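Local coordinates for protein N5-carboxyaminoimidazole ribonucleotide synthetase (Bacillus anthracis, PDB 3QFF) that probably catalyses the ATP-dependent carboxylation of 5-aminoimidazole ribonucleotide with bicarbonate, giving N5-carboxyaminoimidazole ribonucleotide in purine biosynthesis, at residues Q111-E116 and V151-T156; P126-R131 and I186-V191; Q134-L139 and L179-E184. All coordinates share one frame; numbering follows the deposited sequence.

How the interactions relate
The three contacts lie in or beside one subdomain of the ATP-grasp fold, each partly buried. Interactions 1 and 2 meet in the antiparallel sheet, where strands 150-154 and 185-189 are neighbours, and both reach ADP: the first brings cationic side chains to its phosphates and, through Lys153, to N7 of the base, the second mainly backbone groups to its adenine. Interaction 3 lies farther from the nucleotide, where helices 136-146 and 173-182 approach each other over the sheet, and pairs a small apolar contact with an amide-carboxylate bond from the exposed Gln134. Glu184 ties interaction 3 to interaction 1, its second carboxylate oxygen being hydrogen-bonded to Thr155 OG1. Interactions 2 and 3 adjoin in sequence without otherwise touching.

Interaction 1: Q111-E116 and V151-T156; sequences QNRFTE and VLKTTT. With ADP (adenosine-5'-diphosphate), chain C.
Arg113 and Lys153 cross at about a right angle, and the aliphatic part of the lysine covers one face of the arginine: Lys153 CD lies 3.9 Å from the guanidinium plane, displaced toward the rim. The edge of the same flat group carries the polar contacts. Thr154 O lies in its plane and takes a weak bond from Arg113 NE at 3.0 Å, while Arg113 NH1 gives a nearly straight bond to ADP O2B, 2.7 Å away. Glu274 forms a salt bridge with Arg113 NH2, so each of the three nitrogens has a partner. Cationic side chains reaching the phosphates are a feature of the ATP-grasp nucleotide site, here built where helix 113-122 begins beside strand 150-154. Lys153 runs extended beyond CG and brings NZ to two acceptors of the nucleotide, ADP O2A at 2.8 Å and ADP N7 at 3.0 Å, with Glu188 as a salt-bridge partner. The two like charges, Arg113 NH2 and Lys153 NZ, approach to 4.5 Å, a closeness that the anionic groups around them probably make tolerable. At the start of the helix, Asn112 is the N-cap. Its CG stands anti to the backbone N (chi1 -179°), and OD1 accepts from Thr115 N, which lies above the carbonyl plane, and more weakly from Phe114 N. Asn112 and Thr155 run alongside each other, with Asn112 OD1 against Thr155 CB. Thr155 OG1 turns instead to Glu184. Between the backbones, Arg113 N donates to a lone pair of Thr155 O across 2.8 Å, at an N-H...O angle of 167°.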
# COMPACT_ATOMS: atom_id res chain seq x y z
N GLN A 111 12.50 -12.90 24.12
CA GLN A 111 13.88 -13.11 23.67
C GLN A 111 14.52 -14.40 24.21
O GLN A 111 15.58 -14.81 23.75
CB GLN A 111 14.73 -11.88 24.00
CG GLN A 111 14.57 -10.80 22.95
CD GLN A 111 15.27 -11.18 21.65
OE1 GLN A 111 16.50 -11.07 21.54
NE2 GLN A 111 14.49 -11.65 20.68
N ASN A 112 13.85 -15.03 25.16
CA ASN A 112 14.35 -16.24 25.78
C ASN A 112 13.22 -17.27 25.80
O ASN A 112 12.17 -17.00 26.38
CB ASN A 112 14.83 -15.93 27.22
CG ASN A 112 15.39 -17.16 27.94
OD1 ASN A 112 14.70 -18.15 28.13
ND2 ASN A 112 16.66 -17.07 28.38
N ARG A 113 13.45 -18.42 25.16
CA ARG A 113 12.40 -19.45 24.99
C ARG A 113 11.81 -19.92 26.31
O ARG A 113 10.61 -20.19 26.41
CB ARG A 113 12.94 -20.68 24.24
CG ARG A 113 13.34 -20.42 22.80
CD ARG A 113 13.51 -21.75 22.05
NE ARG A 113 14.10 -21.55 20.73
CZ ARG A 113 13.39 -21.33 19.63
NH1 ARG A 113 14.02 -21.15 18.47
NH2 ARG A 113 12.06 -21.29 19.68
N PHE A 114 12.66 -20.03 27.33
CA PHE A 114 12.18 -20.42 28.66
C PHE A 114 11.34 -19.33 29.30
O PHE A 114 10.22 -19.59 29.74
CB PHE A 114 13.35 -20.83 29.57
CG PHE A 114 12.91 -21.35 30.90
CD1 PHE A 114 12.45 -22.66 31.03
CD2 PHE A 114 12.91 -20.53 32.02
CE1 PHE A 114 12.03 -23.15 32.27
CE2 PHE A 114 12.49 -21.01 33.26
CZ PHE A 114 12.04 -22.32 33.37
N THR A 115 11.86 -18.11 29.35
CA THR A 115 11.09 -16.97 29.86
C THR A 115 9.75 -16.84 29.12
O THR A 115 8.70 -16.59 29.73
CB THR A 115 11.89 -15.65 29.76
OG1 THR A 115 13.18 -15.87 30.34
CG2 THR A 115 11.22 -14.54 30.52
N GLU A 116 9.81 -17.06 27.81
CA GLU A 116 8.65 -16.93 26.93
C GLU A 116 7.55 -17.93 27.30
O GLU A 116 6.41 -17.53 27.50
CB GLU A 116 9.08 -17.11 25.46
CG GLU A 116 7.99 -16.97 24.40
CD GLU A 116 8.56 -17.06 22.99
OE1 GLU A 116 9.25 -18.06 22.68
OE2 GLU A 116 8.34 -16.13 22.19
N VAL A 151 12.29 -32.32 21.48
CA VAL A 151 13.10 -31.35 20.77
C VAL A 151 13.91 -30.51 21.76
O VAL A 151 13.35 -29.91 22.69
CB VAL A 151 12.23 -30.43 19.88
CG1 VAL A 151 13.11 -29.58 18.99
CG2 VAL A 151 11.25 -31.25 19.04
N LEU A 152 15.22 -30.48 21.55
CA LEU A 152 16.10 -29.62 22.32
C LEU A 152 16.40 -28.37 21.51
O LEU A 152 16.94 -28.47 20.42
CB LEU A 152 17.41 -30.34 22.66
CG LEU A 152 18.33 -29.65 23.67
CD1 LEU A 152 17.70 -29.63 25.05
CD2 LEU A 152 19.67 -30.37 23.70
N LYS A 153 16.04 -27.21 22.05
CA LYS A 153 16.31 -25.94 21.38
C LYS A 153 17.10 -25.03 22.31
O LYS A 153 16.93 -25.11 23.53
CB LYS A 153 15.01 -25.24 20.97
CG LYS A 153 13.86 -26.16 20.59
CD LYS A 153 12.69 -25.37 20.02
CE LYS A 153 11.42 -26.21 20.05
NZ LYS A 153 10.18 -25.37 19.98
N THR A 154 17.95 -24.17 21.75
CA THR A 154 18.64 -23.16 22.55
C THR A 154 17.62 -22.11 23.01
O THR A 154 16.69 -21.79 22.27
CB THR A 154 19.77 -22.45 21.78
OG1 THR A 154 19.23 -21.77 20.64
CG2 THR A 154 20.83 -23.44 21.33
N THR A 155 17.81 -21.57 24.21
CA THR A 155 16.86 -20.58 24.75
C THR A 155 16.96 -19.22 24.06
O THR A 155 15.98 -18.49 24.00
CB THR A 155 17.03 -20.38 26.28
OG1 THR A 155 18.40 -20.09 26.58
CG2 THR A 155 16.59 -21.62 27.05
N THR A 156 18.14 -18.89 23.54
CA THR A 156 18.34 -17.58 22.90
C THR A 156 19.00 -17.69 21.54
O THR A 156 19.49 -18.76 21.15
CB THR A 156 19.20 -16.64 23.77
OG1 THR A 156 20.54 -17.16 23.86
CG2 THR A 156 18.61 -16.48 25.17
PB ADP C . 12.46 -21.37 15.25
O1B ADP C . 13.82 -21.67 14.65
O2B ADP C . 12.52 -20.34 16.36
O3B ADP C . 11.40 -21.12 14.21
PA ADP C . 10.58 -23.28 16.41
O1A ADP C . 9.52 -22.46 15.71
O2A ADP C . 10.53 -23.47 17.91
O3A ADP C . 12.06 -22.75 16.01
O5' ADP C . 10.56 -24.75 15.77
C5' ADP C . 10.91 -24.94 14.40
C4' ADP C . 10.05 -26.05 13.81
O4' ADP C . 10.25 -27.25 14.56
C3' ADP C . 8.56 -25.73 13.90
O3' ADP C . 8.09 -25.16 12.68
C2' ADP C . 7.91 -27.06 14.20
O2' ADP C . 7.47 -27.67 12.99
C1' ADP C . 9.01 -27.91 14.81
N9 ADP C . 8.79 -28.05 16.28
C8 ADP C . 9.29 -27.25 17.24
N7 ADP C . 8.91 -27.64 18.48
C5 ADP C . 8.14 -28.74 18.33
C6 ADP C . 7.41 -29.66 19.23
N6 ADP C . 7.43 -29.49 20.58
N1 ADP C . 6.72 -30.68 18.66
C2 ADP C . 6.69 -30.86 17.33
N3 ADP C . 7.33 -30.07 16.46
C4 ADP C . 8.06 -29.01 16.88

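Interaction 2: P126-R131 and I186-V191; sequences PVATYR and ILEKWV. With ADP (adenosine-5'-diphosphate), chain C.
Arg131 and Leu187 exchange two backbone bonds, Arg131 N to Leu187 O and Leu187 N to Arg131 O, each 2.9 Å long. A third, from Lys189 N to Thr129 O, continues the ladder. They define an antiparallel edge of the ATP-grasp sheet, with Arg131 and Leu187 as a hydrogen-bonded pair and Tyr130 and Glu188 as a non-hydrogen-bonded one. Where strand 185-189 ends, its backbone reads the adenine: Val191 N meets ADP N1 at 2.7 Å, almost perfectly straight (177°), and Lys189 O accepts from ADP N6 at 2.8 Å. Glu188 OE2 takes a longer bond from the same amino group, while its other oxygen, OE1, forms salt bridges with Lys153 and Lys117. The C2 end of the adenine lies over one face of the Trp190 indole, offset toward its rim. On the side of the sheet shared with Glu188, Tyr130 CG stands between the backbone N and the carbonyl carbon (chi1 64°); from there the ring and Ile186 cross obliquely, Tyr130 CD2 meeting Ile186 CD1 at 3.5 Å. Tyr130 OH reaches Glu121 and Asn118 on helix 113-122. Nearer the nucleotide, Ala128 CB packs 3.5 Å from Val191 CG2, and Val191 CG2 itself stands 3.7 Å from ADP N6.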
# COMPACT_ATOMS: atom_id res chain seq x y z
N PRO A 126 -1.97 -22.72 27.01
CA PRO A 126 -1.23 -24.00 26.92
C PRO A 126 0.03 -23.96 26.04
O PRO A 126 0.05 -23.32 24.98
CB PRO A 126 -2.26 -24.96 26.32
CG PRO A 126 -3.23 -24.10 25.59
CD PRO A 126 -3.26 -22.77 26.28
N VAL A 127 1.07 -24.64 26.50
CA VAL A 127 2.29 -24.85 25.74
C VAL A 127 2.67 -26.32 25.87
O VAL A 127 2.21 -27.00 26.80
CB VAL A 127 3.46 -23.94 26.23
CG1 VAL A 127 3.11 -22.46 26.07
CG2 VAL A 127 3.81 -24.25 27.68
N ALA A 128 3.49 -26.82 24.95
CA ALA A 128 4.04 -28.17 25.08
C ALA A 128 4.83 -28.24 26.38
O ALA A 128 5.46 -27.26 26.79
CB ALA A 128 4.93 -28.50 23.92
N THR A 129 4.80 -29.40 27.01
CA THR A 129 5.48 -29.59 28.27
C THR A 129 6.99 -29.47 28.02
O THR A 129 7.50 -29.88 26.97
CB THR A 129 5.03 -30.89 28.96
OG1 THR A 129 4.86 -31.91 27.97
CG2 THR A 129 3.66 -30.71 29.60
N TYR A 130 7.69 -28.80 28.93
CA TYR A 130 9.06 -28.38 28.67
C TYR A 130 9.88 -28.37 29.95
O TYR A 130 9.32 -28.26 31.05
CB TYR A 130 9.08 -27.00 28.00
CG TYR A 130 8.53 -25.89 28.89
CD1 TYR A 130 7.15 -25.71 29.06
CD2 TYR A 130 9.39 -25.02 29.58
CE1 TYR A 130 6.64 -24.70 29.89
CE2 TYR A 130 8.88 -24.01 30.41
CZ TYR A 130 7.52 -23.86 30.56
OH TYR A 130 7.02 -22.87 31.39
N ARG A 131 11.20 -28.49 29.79
CA ARG A 131 12.15 -28.41 30.90
C ARG A 131 13.37 -27.58 30.52
O ARG A 131 13.92 -27.72 29.42
CB ARG A 131 12.66 -29.81 31.31
CG ARG A 131 11.61 -30.77 31.82
CD ARG A 131 11.01 -30.36 33.16
NE ARG A 131 10.07 -31.38 33.63
CZ ARG A 131 8.76 -31.37 33.43
NH1 ARG A 131 8.17 -30.38 32.76
NH2 ARG A 131 8.02 -32.36 33.92
N ILE A 186 16.21 -25.59 26.14
CA ILE A 186 14.96 -26.08 26.64
C ILE A 186 14.68 -27.39 25.90
O ILE A 186 14.97 -27.50 24.71
CB ILE A 186 13.83 -25.01 26.41
CG1 ILE A 186 12.55 -25.37 27.14
CG2 ILE A 186 13.55 -24.78 24.91
CD1 ILE A 186 11.43 -24.36 26.86
N LEU A 187 14.15 -28.38 26.60
CA LEU A 187 13.64 -29.58 25.95
C LEU A 187 12.12 -29.58 26.02
O LEU A 187 11.55 -29.41 27.10
CB LEU A 187 14.19 -30.85 26.60
CG LEU A 187 13.88 -32.17 25.87
CD1 LEU A 187 14.91 -32.42 24.80
CD2 LEU A 187 13.85 -33.35 26.84
N GLU A 188 11.48 -29.78 24.87
CA GLU A 188 10.02 -29.80 24.77
C GLU A 188 9.51 -31.16 24.30
O GLU A 188 10.13 -31.79 23.43
CB GLU A 188 9.54 -28.77 23.75
CG GLU A 188 9.91 -27.33 24.05
CD GLU A 188 9.39 -26.39 22.97
OE1 GLU A 188 9.85 -25.23 22.92
OE2 GLU A 188 8.54 -26.82 22.15
N LYS A 189 8.38 -31.59 24.86
CA LYS A 189 7.65 -32.74 24.33
C LYS A 189 7.27 -32.50 22.88
O LYS A 189 6.85 -31.41 22.51
CB LYS A 189 6.39 -33.04 25.13
CG LYS A 189 6.46 -34.27 26.01
CD LYS A 189 5.15 -34.49 26.75
CE LYS A 189 5.34 -35.37 27.98
NZ LYS A 189 4.50 -34.91 29.12
N TRP A 190 7.44 -33.53 22.06
CA TRP A 190 7.00 -33.50 20.67
C TRP A 190 5.49 -33.38 20.62
O TRP A 190 4.78 -34.18 21.23
CB TRP A 190 7.46 -34.76 19.94
CG TRP A 190 7.09 -34.81 18.49
CD1 TRP A 190 5.99 -35.43 17.93
CD2 TRP A 190 7.81 -34.23 17.40
NE1 TRP A 190 6.00 -35.27 16.57
CE2 TRP A 190 7.10 -34.54 16.21
CE3 TRP A 190 9.00 -33.48 17.31
CZ2 TRP A 190 7.54 -34.11 14.95
CZ3 TRP A 190 9.43 -33.06 16.05
CH2 TRP A 190 8.70 -33.38 14.89
N VAL A 191 5.00 -32.38 19.91
CA VAL A 191 3.57 -32.20 19.74
C VAL A 191 3.19 -32.82 18.40
O VAL A 191 3.71 -32.41 17.36
CB VAL A 191 3.15 -30.70 19.77
CG1 VAL A 191 1.64 -30.56 19.81
CG2 VAL A 191 3.78 -29.99 20.96
PB ADP C . 12.46 -21.37 15.25
O1B ADP C . 13.82 -21.67 14.65
O2B ADP C . 12.52 -20.34 16.36
O3B ADP C . 11.40 -21.12 14.21
PA ADP C . 10.58 -23.28 16.41
O1A ADP C . 9.52 -22.46 15.71
O2A ADP C . 10.53 -23.47 17.91
O3A ADP C . 12.06 -22.75 16.01
O5' ADP C . 10.56 -24.75 15.77
C5' ADP C . 10.91 -24.94 14.40
C4' ADP C . 10.05 -26.05 13.81
O4' ADP C . 10.25 -27.25 14.56
C3' ADP C . 8.56 -25.73 13.90
O3' ADP C . 8.09 -25.16 12.68
C2' ADP C . 7.91 -27.06 14.20
O2' ADP C . 7.47 -27.67 12.99
C1' ADP C . 9.01 -27.91 14.81
N9 ADP C . 8.79 -28.05 16.28
C8 ADP C . 9.29 -27.25 17.24
N7 ADP C . 8.91 -27.64 18.48
C5 ADP C . 8.14 -28.74 18.33
C6 ADP C . 7.41 -29.66 19.23
N6 ADP C . 7.43 -29.49 20.58
N1 ADP C . 6.72 -30.68 18.66
C2 ADP C . 6.69 -30.86 17.33
N3 ADP C . 7.33 -30.07 16.46
C4 ADP C . 8.06 -29.01 16.88

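Interaction 3: Q134-L139 and L179-E184; sequences QNQEQL and LANAAE
Gln134 sets CG anti to its carbonyl carbon (chi1 -68°) and Glu184 sets CG anti to its backbone N (chi1 180°); from there both chains run extended, one beside the other. The setting is the alpha/beta layering of this ATP-grasp subdomain, in which helices 136-146 and 173-182 lie against the antiparallel sheet; the contact joins the start of the first helix to the end of the second and the residues that follow it. Gln134 NE2 donates to Glu184 OE1 at 2.8 Å. The bond is nearly straight, lies in the amide plane of Gln134 and reaches the oxygen nearly along its C-O axis, with amide and carboxylate almost coplanar. The other carboxylate oxygen, Glu184 OE2, is hydrogen-bonded to Thr155 OG1, and a partner at each oxygen would limit rotation of the group. Gln134 also gives its backbone N to Gln138 OE1, a 2.8 Å bond that ties the approach to the helix to its first turn. The next residue, Asn135, is the N-cap, its OD1 accepting from Gln138 N at 2.9 Å. The Gln136 side chain passes at a slant to that of Asn181, their amide planes 30° apart; Gln136 NE2 stays 4.0 Å from Asn181 CB, a van der Waals neighbour, while Gln136 OE1 accepts from Arg177. Deeper in, toward Val133 of the sheet, the helices touch through apolar groups: Ala180 CB faces the first helix, and Leu139 CD2 rests 3.9 Å from that methyl.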
# COMPACT_ATOMS: atom_id res chain seq x y z
N GLN A 134 20.30 -26.60 31.54
CA GLN A 134 21.48 -25.76 31.73
C GLN A 134 22.77 -26.59 31.83
O GLN A 134 23.87 -26.06 31.73
CB GLN A 134 21.31 -24.85 32.96
CG GLN A 134 20.23 -23.77 32.79
CD GLN A 134 20.15 -22.79 33.97
OE1 GLN A 134 20.16 -23.20 35.13
NE2 GLN A 134 20.04 -21.50 33.67
N ASN A 135 22.63 -27.89 32.04
CA ASN A 135 23.77 -28.81 32.02
C ASN A 135 23.37 -30.21 31.61
O ASN A 135 22.19 -30.48 31.35
CB ASN A 135 24.51 -28.82 33.37
CG ASN A 135 23.61 -29.20 34.53
OD1 ASN A 135 22.65 -29.95 34.39
ND2 ASN A 135 23.96 -28.69 35.71
N GLN A 136 24.37 -31.10 31.55
CA GLN A 136 24.15 -32.49 31.14
C GLN A 136 23.23 -33.25 32.08
O GLN A 136 22.40 -34.04 31.62
CB GLN A 136 25.50 -33.22 31.00
CG GLN A 136 26.42 -32.59 29.95
CD GLN A 136 25.85 -32.67 28.55
OE1 GLN A 136 25.01 -33.52 28.25
NE2 GLN A 136 26.31 -31.79 27.67
N GLU A 137 23.37 -33.02 33.37
CA GLU A 137 22.50 -33.67 34.36
C GLU A 137 21.03 -33.32 34.12
O GLU A 137 20.17 -34.20 34.17
CB GLU A 137 22.93 -33.32 35.78
CG GLU A 137 22.04 -33.92 36.89
CD GLU A 137 21.82 -35.43 36.78
OE1 GLU A 137 22.78 -36.16 36.42
OE2 GLU A 137 20.68 -35.90 37.05
N GLN A 138 20.76 -32.04 33.85
CA GLN A 138 19.41 -31.58 33.58
C GLN A 138 18.86 -32.14 32.27
O GLN A 138 17.67 -32.43 32.19
CB GLN A 138 19.33 -30.05 33.60
CG GLN A 138 19.39 -29.47 35.02
CD GLN A 138 19.17 -27.97 35.09
OE1 GLN A 138 19.21 -27.26 34.07
NE2 GLN A 138 18.93 -27.47 36.30
N LEU A 139 19.72 -32.29 31.27
CA LEU A 139 19.32 -32.91 30.01
C LEU A 139 18.93 -34.37 30.24
O LEU A 139 17.88 -34.81 29.77
CB LEU A 139 20.42 -32.81 28.94
CG LEU A 139 20.11 -33.46 27.58
CD1 LEU A 139 18.77 -32.99 26.97
CD2 LEU A 139 21.26 -33.21 26.60
N LEU A 179 24.88 -30.03 21.91
CA LEU A 179 24.14 -28.77 21.92
C LEU A 179 24.02 -28.19 23.33
O LEU A 179 24.29 -27.01 23.54
CB LEU A 179 22.76 -28.94 21.29
CG LEU A 179 21.90 -27.69 21.10
CD1 LEU A 179 22.58 -26.68 20.16
CD2 LEU A 179 20.51 -28.07 20.58
N ALA A 180 23.63 -29.03 24.29
CA ALA A 180 23.54 -28.61 25.69
C ALA A 180 24.90 -28.16 26.25
O ALA A 180 24.97 -27.45 27.25
CB ALA A 180 22.95 -29.72 26.54
N ASN A 181 25.98 -28.56 25.57
CA ASN A 181 27.33 -28.18 25.97
C ASN A 181 27.71 -26.76 25.53
O ASN A 181 28.48 -26.08 26.21
CB ASN A 181 28.34 -29.19 25.44
CG ASN A 181 29.68 -29.06 26.11
OD1 ASN A 181 30.62 -28.49 25.54
ND2 ASN A 181 29.79 -29.58 27.33
N ALA A 182 27.16 -26.33 24.40
CA ALA A 182 27.46 -25.01 23.83
C ALA A 182 26.52 -23.89 24.30
O ALA A 182 26.90 -22.71 24.27
CB ALA A 182 27.47 -25.08 22.31
N ALA A 183 25.31 -24.25 24.70
CA ALA A 183 24.29 -23.25 25.04
C ALA A 183 23.25 -23.74 26.04
O ALA A 183 23.01 -24.94 26.19
CB ALA A 183 23.60 -22.76 23.77
N GLU A 184 22.64 -22.77 26.72
CA GLU A 184 21.46 -23.01 27.53
C GLU A 184 20.31 -23.37 26.60
O GLU A 184 20.08 -22.71 25.58
CB GLU A 184 21.10 -21.77 28.33
CG GLU A 184 19.85 -21.95 29.20
CD GLU A 184 19.40 -20.66 29.86
OE1 GLU A 184 19.61 -20.53 31.09
OE2 GLU A 184 18.83 -19.79 29.16